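Local coordinates for protein glycinin A3B4 subunit (Glycine max, PDB 2D5F) that serves as a seed storage protein of soybean, an 11S globulin of the cupin family that assembles into hexamers and stores amino acids for the seedling, at the interface of chains A and B. Sequence-based numbering; all coordinates share one arbitrary frame. Chains: chain A/B, glycinin A3B4 subunit.

Contact 1: the interface of chains A and B. Residues chain A 459, 470-471, 473; chain B 165-167, 205, 227, 229.
A:Tyr471, the last residue of helix 464-471, pushes its phenol between B:Ala166 and B:Leu227, one on each face of the ring. Its CG lies anti to its own carbonyl carbon (chi1 -57°), which sends the ring from CB into chain B. From the root of the ring, CG, CD1 and CE1 face the methyl CD2 of B:Leu227, which sits over the ring centre, 3.6 Å from the centroid. Further along one edge, CD2 of A:Tyr471 lies 3.5 Å from B:Leu227 CA, and CE2 runs past that residue's carbonyl O. From the opposite face the methyl of B:Ala166 comes down nearer the outer end, its CB 3.4 Å from A:Tyr471 CE2, and CZ lies near this methyl and B:Leu165 O. At the tip, A:Tyr471 OH gives a hydrogen bond of 2.6 Å to B:Leu165 O, from above the carbonyl plane, 56° out. B:Leu205 CD1 packs crosswise beside the hydroxyl, and the phenol oxygen lies in plane at the edge of the A:Phe459 ring. An alanine here would probably leave B:Leu165 O without this donor and open a gap between B:Ala166 and B:Leu227. Beside the CB end, on the B:Ala166 side, a water links A:Ser470 O to B:Ser229 OG, 2.6 Å from each, while B:Gly167 N donates to that same OG. The patch plugs the end of a chain A helix into loops and the 3-10 helix 204-207 of chain B, helping to hold neighbouring subunits together.

Contact 2: the interface of chains A and B. Residues chain A 384, 386, 451-453, 457; chain B 82-84, 128-130.
Two hydrogen bonds join A:Trp384 and A:Asp457 to backbone groups of B:Gly128 and B:Gly84. The indole NE1 of A:Trp384 donates to B:Gly128 O over 3.1 Å; the oxygen lies in the ring plane and is met on a lone pair, although the bond is bent, 137° at the hydrogen. At the other end, B:Gly84 N donates to the carboxylate OD2 of A:Asp457 over 2.9 Å. That bond is nearly straight, 174° at the hydrogen, but reaches the oxygen from above the carboxylate plane. CG of A:Asp457 is anti to its backbone N (chi1 180°), which extends the acid from the first turn of helix 455-461 toward the glycine.

The rest is apolar packing. Beyond its N-H, the benzo edge of A:Trp384 meets the B:Pro130 ring tip to tip, CH2 lying 3.3 Å from CG. A:Leu386 leans its branch point over B:Gly128, CG 3.7 Å from CA, and its CD2 touches B:Val129 CG2. Between the two hydrogen bonds sits B:Pro83, with its CB 3.7 Å from A:Ser453 CB and its CG turned to A:Val451 CG1. A:Ser453 CB also lies over the rim of one face of the indole, backing the tryptophan from its own chain. Polar bonds at both ends probably help to set the register of two chain B loops on chain A, with the prolines filling in, in what is probably the subunit boundary within a trimer.

Contact 1: the interface of chains A and B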
# COMPACT_ATOMS: atom_id res chain seq x y z
N PHE A 459 27.52 19.41 4.06
CA PHE A 459 28.04 20.65 4.64
C PHE A 459 26.98 21.74 4.54
O PHE A 459 26.78 22.52 5.48
CB PHE A 459 29.30 21.12 3.90
CG PHE A 459 30.49 20.23 4.08
CD1 PHE A 459 31.41 20.06 3.04
CD2 PHE A 459 30.72 19.58 5.29
CE1 PHE A 459 32.52 19.24 3.20
CE2 PHE A 459 31.84 18.76 5.46
CZ PHE A 459 32.74 18.59 4.41
N SER A 470 33.21 21.76 14.68
CA SER A 470 33.52 20.38 14.33
C SER A 470 34.90 20.24 13.72
O SER A 470 35.65 19.33 14.08
CB SER A 470 32.48 19.83 13.34
OG SER A 470 31.22 19.67 13.96
N TYR A 471 35.24 21.13 12.79
CA TYR A 471 36.52 21.07 12.11
C TYR A 471 37.52 22.15 12.50
O TYR A 471 38.58 22.26 11.89
CB TYR A 471 36.30 21.13 10.60
CG TYR A 471 35.40 20.05 10.05
CD1 TYR A 471 34.08 20.33 9.68
CD2 TYR A 471 35.87 18.75 9.86
CE1 TYR A 471 33.25 19.34 9.13
CE2 TYR A 471 35.05 17.74 9.32
CZ TYR A 471 33.75 18.05 8.96
OH TYR A 471 32.94 17.08 8.42
N LEU A 473 37.30 25.41 12.11
CA LEU A 473 37.43 26.30 10.97
C LEU A 473 36.93 27.69 11.32
O LEU A 473 36.16 27.85 12.28
CB LEU A 473 36.63 25.77 9.78
CG LEU A 473 37.15 24.49 9.11
CD1 LEU A 473 36.12 23.95 8.12
CD2 LEU A 473 38.45 24.81 8.39
N LEU B 165 31.61 12.10 10.59
CA LEU B 165 31.94 12.99 9.49
C LEU B 165 32.99 14.00 9.92
O LEU B 165 33.60 14.67 9.08
CB LEU B 165 30.68 13.72 9.02
CG LEU B 165 29.70 12.83 8.24
CD1 LEU B 165 28.32 13.46 8.20
CD2 LEU B 165 30.26 12.60 6.84
N ALA B 166 33.20 14.10 11.23
CA ALA B 166 34.17 15.04 11.79
C ALA B 166 34.76 14.55 13.11
O ALA B 166 34.22 13.65 13.75
CB ALA B 166 33.52 16.41 11.99
N GLY B 167 35.88 15.14 13.50
CA GLY B 167 36.52 14.77 14.74
C GLY B 167 37.39 13.53 14.69
O GLY B 167 37.57 12.90 13.63
N LEU B 205 36.30 11.31 6.78
CA LEU B 205 37.07 12.28 6.00
C LEU B 205 38.58 12.11 6.19
O LEU B 205 39.36 12.47 5.31
CB LEU B 205 36.66 13.71 6.34
CG LEU B 205 35.29 14.13 5.80
CD1 LEU B 205 34.96 15.54 6.24
CD2 LEU B 205 35.29 14.03 4.29
N LEU B 227 39.64 19.50 7.69
CA LEU B 227 38.50 18.60 7.52
C LEU B 227 38.83 17.18 7.97
O LEU B 227 37.93 16.36 8.17
CB LEU B 227 38.04 18.59 6.05
CG LEU B 227 37.35 19.87 5.57
CD1 LEU B 227 36.97 19.73 4.10
CD2 LEU B 227 36.11 20.14 6.42
N SER B 229 40.58 16.52 10.82
CA SER B 229 40.73 16.52 12.27
C SER B 229 42.03 15.89 12.76
O SER B 229 42.03 15.09 13.70
CB SER B 229 39.54 15.78 12.90
OG SER B 229 38.32 16.39 12.51
O HOH W 1 38.05 18.41 14.17

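Contact 2: the interface of chains A and B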
# COMPACT_ATOMS: atom_id res chain seq x y z
N TRP A 384 28.22 8.31 -0.04
CA TRP A 384 27.94 6.99 0.51
C TRP A 384 26.48 6.64 0.26
O TRP A 384 25.65 7.52 0.03
CB TRP A 384 28.25 6.94 2.01
CG TRP A 384 27.21 7.55 2.90
CD1 TRP A 384 26.13 6.92 3.46
CD2 TRP A 384 27.17 8.90 3.38
NE1 TRP A 384 25.42 7.80 4.25
CE2 TRP A 384 26.04 9.02 4.22
CE3 TRP A 384 27.98 10.03 3.18
CZ2 TRP A 384 25.70 10.21 4.86
CZ3 TRP A 384 27.64 11.23 3.81
CH2 TRP A 384 26.51 11.30 4.64
N LEU A 386 23.08 5.27 1.75
CA LEU A 386 22.43 5.12 3.04
C LEU A 386 21.80 3.76 3.31
O LEU A 386 21.91 3.23 4.42
CB LEU A 386 21.35 6.19 3.22
CG LEU A 386 21.74 7.65 3.45
CD1 LEU A 386 22.48 8.22 2.24
CD2 LEU A 386 20.47 8.46 3.70
N VAL A 451 19.43 5.13 -1.94
CA VAL A 451 19.62 6.57 -1.77
C VAL A 451 21.07 6.85 -1.36
O VAL A 451 21.62 6.13 -0.54
CB VAL A 451 18.67 7.12 -0.68
CG1 VAL A 451 19.03 8.55 -0.35
CG2 VAL A 451 17.23 7.04 -1.17
N SER A 452 21.66 7.87 -1.96
CA SER A 452 23.03 8.23 -1.62
C SER A 452 23.06 9.67 -1.12
O SER A 452 22.07 10.39 -1.22
CB SER A 452 23.95 8.11 -2.84
OG SER A 452 23.61 9.08 -3.82
N SER A 453 24.20 10.08 -0.58
CA SER A 453 24.38 11.43 -0.08
C SER A 453 25.85 11.79 -0.30
O SER A 453 26.72 10.97 -0.04
CB SER A 453 24.05 11.47 1.41
OG SER A 453 24.32 12.75 1.97
N ASP A 457 27.03 18.30 -0.11
CA ASP A 457 25.64 18.60 0.20
C ASP A 457 25.40 18.57 1.71
O ASP A 457 24.62 19.35 2.25
CB ASP A 457 24.72 17.60 -0.51
CG ASP A 457 23.26 17.85 -0.23
OD1 ASP A 457 22.77 18.95 -0.56
OD2 ASP A 457 22.60 16.95 0.32
N PHE B 82 19.45 15.71 5.56
CA PHE B 82 18.71 14.92 4.59
C PHE B 82 19.28 15.25 3.22
O PHE B 82 19.34 16.41 2.82
CB PHE B 82 17.22 15.27 4.67
CG PHE B 82 16.50 14.57 5.79
CD1 PHE B 82 15.93 13.31 5.58
CD2 PHE B 82 16.46 15.12 7.06
CE1 PHE B 82 15.33 12.62 6.64
CE2 PHE B 82 15.87 14.44 8.12
CZ PHE B 82 15.30 13.19 7.91
N PRO B 83 19.72 14.21 2.49
CA PRO B 83 20.33 14.32 1.16
C PRO B 83 19.49 14.96 0.07
O PRO B 83 18.35 14.55 -0.19
CB PRO B 83 20.69 12.87 0.82
CG PRO B 83 19.63 12.08 1.53
CD PRO B 83 19.54 12.79 2.87
N GLY B 84 20.06 15.98 -0.57
CA GLY B 84 19.38 16.67 -1.65
C GLY B 84 18.26 17.61 -1.24
O GLY B 84 17.65 18.24 -2.09
N GLY B 128 21.73 5.70 7.84
CA GLY B 128 22.53 6.46 6.90
C GLY B 128 22.43 7.97 6.94
O GLY B 128 23.19 8.65 6.26
N VAL B 129 21.51 8.51 7.73
CA VAL B 129 21.35 9.96 7.79
C VAL B 129 22.20 10.59 8.89
O VAL B 129 22.09 10.23 10.06
CB VAL B 129 19.87 10.34 8.03
CG1 VAL B 129 19.73 11.86 8.14
CG2 VAL B 129 18.99 9.81 6.89
N PRO B 130 23.05 11.55 8.53
CA PRO B 130 23.90 12.22 9.53
C PRO B 130 23.07 13.06 10.50
O PRO B 130 22.08 13.67 10.11
CB PRO B 130 24.82 13.10 8.68
CG PRO B 130 24.85 12.40 7.34
CD PRO B 130 23.41 11.98 7.17

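Contacts 1 and 2 lie about 17 Å apart, measured between the centres of their C-alpha atoms, and belong to one interface between two copies of the subunit. Helix 455-461 contributes to both, with A:Phe459 in contact 1 and A:Asp457 in contact 2. Chain A supplies residues from its C-terminal half and chain B from its N-terminal half, so the joint is head to tail rather than an exact two-fold. Repeated around a ring, such pairing would close the trimer typical of 11S globulins, two of which make the hexamer; contact 1 adds the end of helix 464-471 to the strand, loop and helix contacts of contact 2.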